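CaaX farnesyltransferase beta subunit Ram1 (Aspergillus fumigatus, PDB 4L9P) catalyses, together with the alpha subunit Ram2, transfer of the farnesyl group from farnesyl diphosphate to the cysteine of a C-terminal CaaX motif, using zinc as cofactor. Local coordinates at the interface of chains B and A. Coordinates in Å, arbitrary orientation; residue numbers count along the deposited sequence, not the author numbering. Chains: chain A, CaaX farnesyltransferase beta subunit Ram1; chain B, CaaX farnesyltransferase alpha subunit Ram2.

Contact 1: the interface of chains B and A. Residues chain B 61, 64, 87-89, 92; chain A 149, 191-192, 195-199, 202, 244.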
# COMPACT_ATOMS: atom_id res chain seq x y z
N ARG B 61 22.41 22.27 2.91
CA ARG B 61 21.61 23.04 3.85
C ARG B 61 21.82 24.55 3.61
O ARG B 61 20.87 25.32 3.61
CB ARG B 61 21.96 22.71 5.31
CG ARG B 61 21.24 21.47 5.80
CD ARG B 61 21.40 21.28 7.33
NE ARG B 61 22.71 20.71 7.55
CZ ARG B 61 23.02 19.42 7.57
NH1 ARG B 61 22.10 18.44 7.53
NH2 ARG B 61 24.29 19.12 7.70
N MET B 64 20.21 25.74 0.18
CA MET B 64 18.76 25.77 0.20
C MET B 64 18.25 26.90 1.13
O MET B 64 17.25 27.55 0.82
CB MET B 64 18.24 24.41 0.66
CG MET B 64 18.48 23.32 -0.39
SD MET B 64 17.70 21.74 0.00
CE MET B 64 18.31 21.44 1.64
N HIS B 87 17.26 10.61 -1.39
CA HIS B 87 17.15 11.86 -0.62
C HIS B 87 16.09 12.70 -1.31
O HIS B 87 16.38 13.39 -2.29
CB HIS B 87 18.53 12.51 -0.67
CG HIS B 87 18.72 13.68 0.25
ND1 HIS B 87 18.00 14.86 0.14
CD2 HIS B 87 19.64 13.88 1.24
CE1 HIS B 87 18.43 15.70 1.07
NE2 HIS B 87 19.41 15.12 1.77
N TYR B 88 14.84 12.65 -0.85
CA TYR B 88 13.75 13.28 -1.63
C TYR B 88 13.94 14.80 -1.71
O TYR B 88 13.55 15.42 -2.72
CB TYR B 88 12.35 12.92 -1.03
CG TYR B 88 12.16 13.33 0.41
CD1 TYR B 88 11.70 14.61 0.73
CD2 TYR B 88 12.54 12.47 1.45
CE1 TYR B 88 11.54 15.03 2.01
CE2 TYR B 88 12.42 12.88 2.77
CZ TYR B 88 11.93 14.19 3.05
OH TYR B 88 11.86 14.60 4.36
N THR B 89 14.46 15.41 -0.64
CA THR B 89 14.61 16.88 -0.66
C THR B 89 15.54 17.34 -1.81
O THR B 89 15.24 18.30 -2.51
CB THR B 89 15.21 17.36 0.65
OG1 THR B 89 14.33 16.98 1.73
CG2 THR B 89 15.37 18.90 0.68
N ILE B 92 13.82 17.55 -5.26
CA ILE B 92 12.92 18.67 -5.43
C ILE B 92 13.69 19.99 -5.61
O ILE B 92 13.34 20.81 -6.48
CB ILE B 92 11.98 18.77 -4.21
CG1 ILE B 92 11.08 17.51 -4.23
CG2 ILE B 92 11.15 20.08 -4.22
CD1 ILE B 92 10.54 17.23 -2.96
N ALA A 149 16.57 9.45 4.68
CA ALA A 149 15.23 10.04 4.61
C ALA A 149 14.20 9.26 5.43
O ALA A 149 13.10 9.79 5.73
CB ALA A 149 14.79 10.16 3.12
N GLY A 191 10.45 16.25 8.59
CA GLY A 191 11.15 15.55 7.50
C GLY A 191 12.00 14.41 8.02
O GLY A 191 11.90 14.01 9.18
N GLY A 192 12.87 13.89 7.17
CA GLY A 192 13.66 12.75 7.55
C GLY A 192 14.73 13.11 8.57
O GLY A 192 15.31 12.21 9.22
N GLY A 195 17.45 19.51 8.03
CA GLY A 195 17.72 20.02 6.69
C GLY A 195 16.90 19.36 5.59
O GLY A 195 17.05 19.74 4.39
N GLN A 196 16.05 18.39 5.95
CA GLN A 196 15.23 17.72 4.95
C GLN A 196 13.85 18.37 5.03
O GLN A 196 13.34 18.66 6.13
CB GLN A 196 15.16 16.21 5.22
CG GLN A 196 16.53 15.52 5.18
CD GLN A 196 16.37 14.00 5.27
OE1 GLN A 196 15.61 13.41 4.51
NE2 GLN A 196 17.08 13.38 6.22
N MET A 197 13.27 18.63 3.87
CA MET A 197 11.95 19.23 3.88
C MET A 197 10.88 18.31 4.48
O MET A 197 11.02 17.07 4.57
CB MET A 197 11.55 19.70 2.49
CG MET A 197 11.31 18.59 1.60
SD MET A 197 11.39 19.00 -0.19
CE MET A 197 12.05 20.52 -0.24
N SER A 198 9.79 18.91 4.95
CA SER A 198 8.76 18.07 5.58
C SER A 198 8.14 17.13 4.59
O SER A 198 8.00 17.43 3.39
CB SER A 198 7.69 18.98 6.20
OG SER A 198 8.33 19.72 7.22
N HIS A 199 7.78 15.93 5.08
CA HIS A 199 7.19 14.90 4.20
C HIS A 199 6.11 14.25 5.02
O HIS A 199 6.29 13.99 6.25
CB HIS A 199 8.32 13.89 3.85
CG HIS A 199 7.95 12.87 2.79
ND1 HIS A 199 7.02 11.85 2.99
CD2 HIS A 199 8.41 12.72 1.52
CE1 HIS A 199 6.97 11.10 1.90
NE2 HIS A 199 7.81 11.60 1.00
N SER A 202 7.29 10.88 6.93
CA SER A 202 8.08 11.09 8.13
C SER A 202 7.26 11.77 9.21
O SER A 202 7.49 11.54 10.40
CB SER A 202 9.36 11.92 7.84
OG SER A 202 9.15 12.90 6.86
N CYS A 244 4.91 15.83 -0.27
CA CYS A 244 5.73 16.94 0.17
C CYS A 244 5.55 18.02 -0.88
O CYS A 244 4.97 17.73 -1.98
CB CYS A 244 7.23 16.55 0.33
SG CYS A 244 8.04 16.03 -1.15
O HOH W 1 15.28 14.47 2.05

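Contact 2: the interface of chains B and A. Residues chain B 341-342; chain A 75-76, 346-347, 349-351, 402, 405.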
# COMPACT_ATOMS: atom_id res chain seq x y z
N ILE B 341 -7.81 -21.88 0.22
CA ILE B 341 -7.44 -20.88 1.23
C ILE B 341 -8.49 -19.76 1.32
O ILE B 341 -8.53 -19.02 2.32
CB ILE B 341 -6.01 -20.31 0.94
CG1 ILE B 341 -5.41 -19.70 2.19
CG2 ILE B 341 -6.06 -19.23 -0.17
CD1 ILE B 341 -5.11 -20.70 3.29
N ARG B 342 -9.29 -19.61 0.26
CA ARG B 342 -10.29 -18.53 0.24
C ARG B 342 -11.69 -19.06 0.67
O ARG B 342 -12.72 -18.42 0.42
CB ARG B 342 -10.38 -17.93 -1.16
CG ARG B 342 -9.02 -17.20 -1.47
CD ARG B 342 -8.92 -16.80 -2.93
NE ARG B 342 -9.93 -15.81 -3.29
CZ ARG B 342 -10.29 -15.57 -4.55
NH1 ARG B 342 -9.79 -16.34 -5.55
NH2 ARG B 342 -11.20 -14.64 -4.77
N LEU A 75 -3.33 -28.70 2.72
CA LEU A 75 -3.39 -27.44 1.96
C LEU A 75 -2.06 -26.67 2.10
O LEU A 75 -1.69 -25.91 1.20
CB LEU A 75 -4.54 -26.58 2.55
CG LEU A 75 -4.77 -25.20 1.93
CD1 LEU A 75 -5.18 -25.38 0.45
CD2 LEU A 75 -5.89 -24.46 2.73
N PHE A 76 -1.37 -26.84 3.23
CA PHE A 76 -0.12 -26.11 3.47
C PHE A 76 1.13 -26.94 3.22
O PHE A 76 2.24 -26.51 3.55
CB PHE A 76 -0.14 -25.59 4.91
CG PHE A 76 -1.31 -24.73 5.17
CD1 PHE A 76 -1.31 -23.42 4.63
CD2 PHE A 76 -2.40 -25.15 5.92
CE1 PHE A 76 -2.41 -22.57 4.83
CE2 PHE A 76 -3.49 -24.30 6.14
CZ PHE A 76 -3.51 -23.03 5.60
N SER A 346 -9.76 -10.98 -1.27
CA SER A 346 -9.68 -12.40 -0.95
C SER A 346 -8.59 -13.09 -1.78
O SER A 346 -7.81 -13.93 -1.24
CB SER A 346 -11.07 -12.98 -1.21
OG SER A 346 -11.04 -14.41 -1.19
N ALA A 347 -8.47 -12.71 -3.05
CA ALA A 347 -7.50 -13.35 -3.93
C ALA A 347 -6.04 -12.99 -3.61
O ALA A 347 -5.13 -13.55 -4.21
CB ALA A 347 -7.79 -12.92 -5.41
N GLN A 349 -4.56 -13.85 -0.99
CA GLN A 349 -3.96 -14.89 -0.15
C GLN A 349 -3.73 -16.15 -0.99
O GLN A 349 -4.64 -16.56 -1.76
CB GLN A 349 -4.96 -15.21 0.99
CG GLN A 349 -4.28 -16.00 2.11
CD GLN A 349 -5.11 -16.08 3.34
OE1 GLN A 349 -6.35 -15.89 3.29
NE2 GLN A 349 -4.46 -16.40 4.46
N TYR A 350 -2.56 -16.76 -0.82
CA TYR A 350 -2.18 -17.98 -1.59
C TYR A 350 -2.06 -19.20 -0.67
O TYR A 350 -1.78 -19.05 0.52
CB TYR A 350 -0.79 -17.77 -2.23
CG TYR A 350 -0.70 -16.65 -3.26
CD1 TYR A 350 -1.81 -15.95 -3.74
CD2 TYR A 350 0.54 -16.38 -3.77
CE1 TYR A 350 -1.64 -14.92 -4.73
CE2 TYR A 350 0.72 -15.35 -4.74
CZ TYR A 350 -0.37 -14.65 -5.16
OH TYR A 350 -0.26 -13.64 -6.12
N ALA A 351 -2.21 -20.37 -1.26
CA ALA A 351 -1.82 -21.64 -0.58
C ALA A 351 -0.86 -22.31 -1.53
O ALA A 351 -1.05 -22.22 -2.73
CB ALA A 351 -3.05 -22.54 -0.33
N SER A 402 -8.26 -16.51 5.47
CA SER A 402 -7.78 -17.60 6.33
C SER A 402 -6.80 -17.07 7.36
O SER A 402 -5.61 -16.83 7.07
CB SER A 402 -7.12 -18.71 5.47
OG SER A 402 -6.56 -19.68 6.36
N GLY A 405 -3.94 -19.64 7.57
CA GLY A 405 -2.90 -19.48 6.55
C GLY A 405 -1.93 -18.34 6.84
O GLY A 405 -0.71 -18.48 6.75

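Contact 1: the interface of chains B and A
A:Met197 forms the apolar centre. Its CG lies between the backbone N and the carbonyl carbon (chi1 70°), and the chain then turns at the thioether. This sends the side chain along helix 88-100 of the alpha subunit. SD meets the CD1 methyl of B:Ile92 at 3.4 Å, and the terminal CE lies against CG2 of B:Thr89. A:Cys244 adds its thiol SG to the same B:Ile92 methyl. On the other flank, CG of A:Met197 packs against CE1 of B:Tyr88.

B:Tyr88 is the main side chain reaching across. Its CG takes the crowded position between N and the carbonyl carbon (chi1 58°). The ring is clasped on both faces. A:His199 brings its CD2 edge over the ring centre, 3.8 Å above the plane, with the two planes 62° apart. Water 1 sits over the centre of the opposite face. The CB methyl of A:Ala149 touches the CD2-CE2 side.

The polar rim starts at the tip of this ring. The phenol OH donates to the carbonyl O of A:Met197 at 2.6 Å, nearly along the C=O axis. The same OH accepts from the backbone N of A:Gly192 at 3.1 Å. These two bonds fix the ring tip to the beta-subunit loop. The N of A:Met197 donates to OG1 of B:Thr89 at 2.9 Å, so both backbone polar atoms of A:Met197 are used by the alpha subunit. OG1 also bonds water 1 at 2.7 Å. That water links it, and the backbone N of B:Thr89, to the amide OE1 of A:Gln196. Farther out, B:Met64 and B:Arg61 of helix 51-65 lie against A:Gly195.

The site joins the start of an alpha-subunit helix to the 195-199 loop of the beta subunit and helps hold the farnesyltransferase heterodimer together.

Contact 2: the interface of chains B and A
The best-held polar atom across the contact is the hydroxyl OG of A:Ser346, gripped by a hydrogen bond from the alpha subunit. NE of B:Arg342 donates to OG at 2.8 Å, almost straight, with 175° at the hydrogen. OG lies in the guanidinium plane, at its edge. OG of A:Ser346 is anti to the backbone N, at the end of helix 338-346. The arginine chain is bent at chi3 (64°), which turns NE toward it. One guanidinium face rests on A:Ala347, whose CA is 3.5 Å above the plane and offset toward the rim. The edge bond and this packing together should limit rotation of the group.

B:Ile341, the preceding residue of 3-10 helix 340-342, is the apolar wedge. Its CG1 branch is anti to the backbone N (chi1 -159°) and carries CD1 in among A:Phe76, A:Leu75 and A:Ser402. CD1 meets CE1 of A:Phe76 at 3.6 Å. It also touches CD2 of A:Leu75 and CB of A:Ser402. The other branch, CG2, turns toward the backbone carbonyl O of A:Gln349. CB of A:Ala351 packs against CB of the isoleucine.

A:Gln349 crosses B:Ile341 at about a right angle, with its CD 3.8 Å from CG1. The backbone of A:Ser402, a residue that also touches B:Ile341, holds this carboxamide flat. Its OE1 accepts from the backbone N of A:Ser402 at 3.0 Å, on a lone pair in the carbonyl plane. Its NE2 donates to the carbonyl O of the same serine at 2.9 Å. This paired bonding fixes which end of the amide is oxygen. It also ties together two beta-subunit loop segments beside the isoleucine. The hydroxyl OG of A:Ser402 is held in turn by the backbone N of A:Gly405, in helix 403-413, at 2.9 Å.

The centres of contact 1 and contact 2 lie about 40 Å apart. They have no residue or secondary-structure element in common. On the alpha subunit, contact 1 draws on helices 51-65 and 88-100 near the N-terminal end, whereas contact 2 uses 3-10 helix 340-342 near the C-terminal end. The beta-subunit segments of contact 1 fall within 149-244. Those of contact 2 include 75-76 and residues from 346 onward. The alpha subunit therefore meets the beta subunit at widely separated points. Such spacing may help resist rocking of one subunit on the other, consistent with a stable heterodimer.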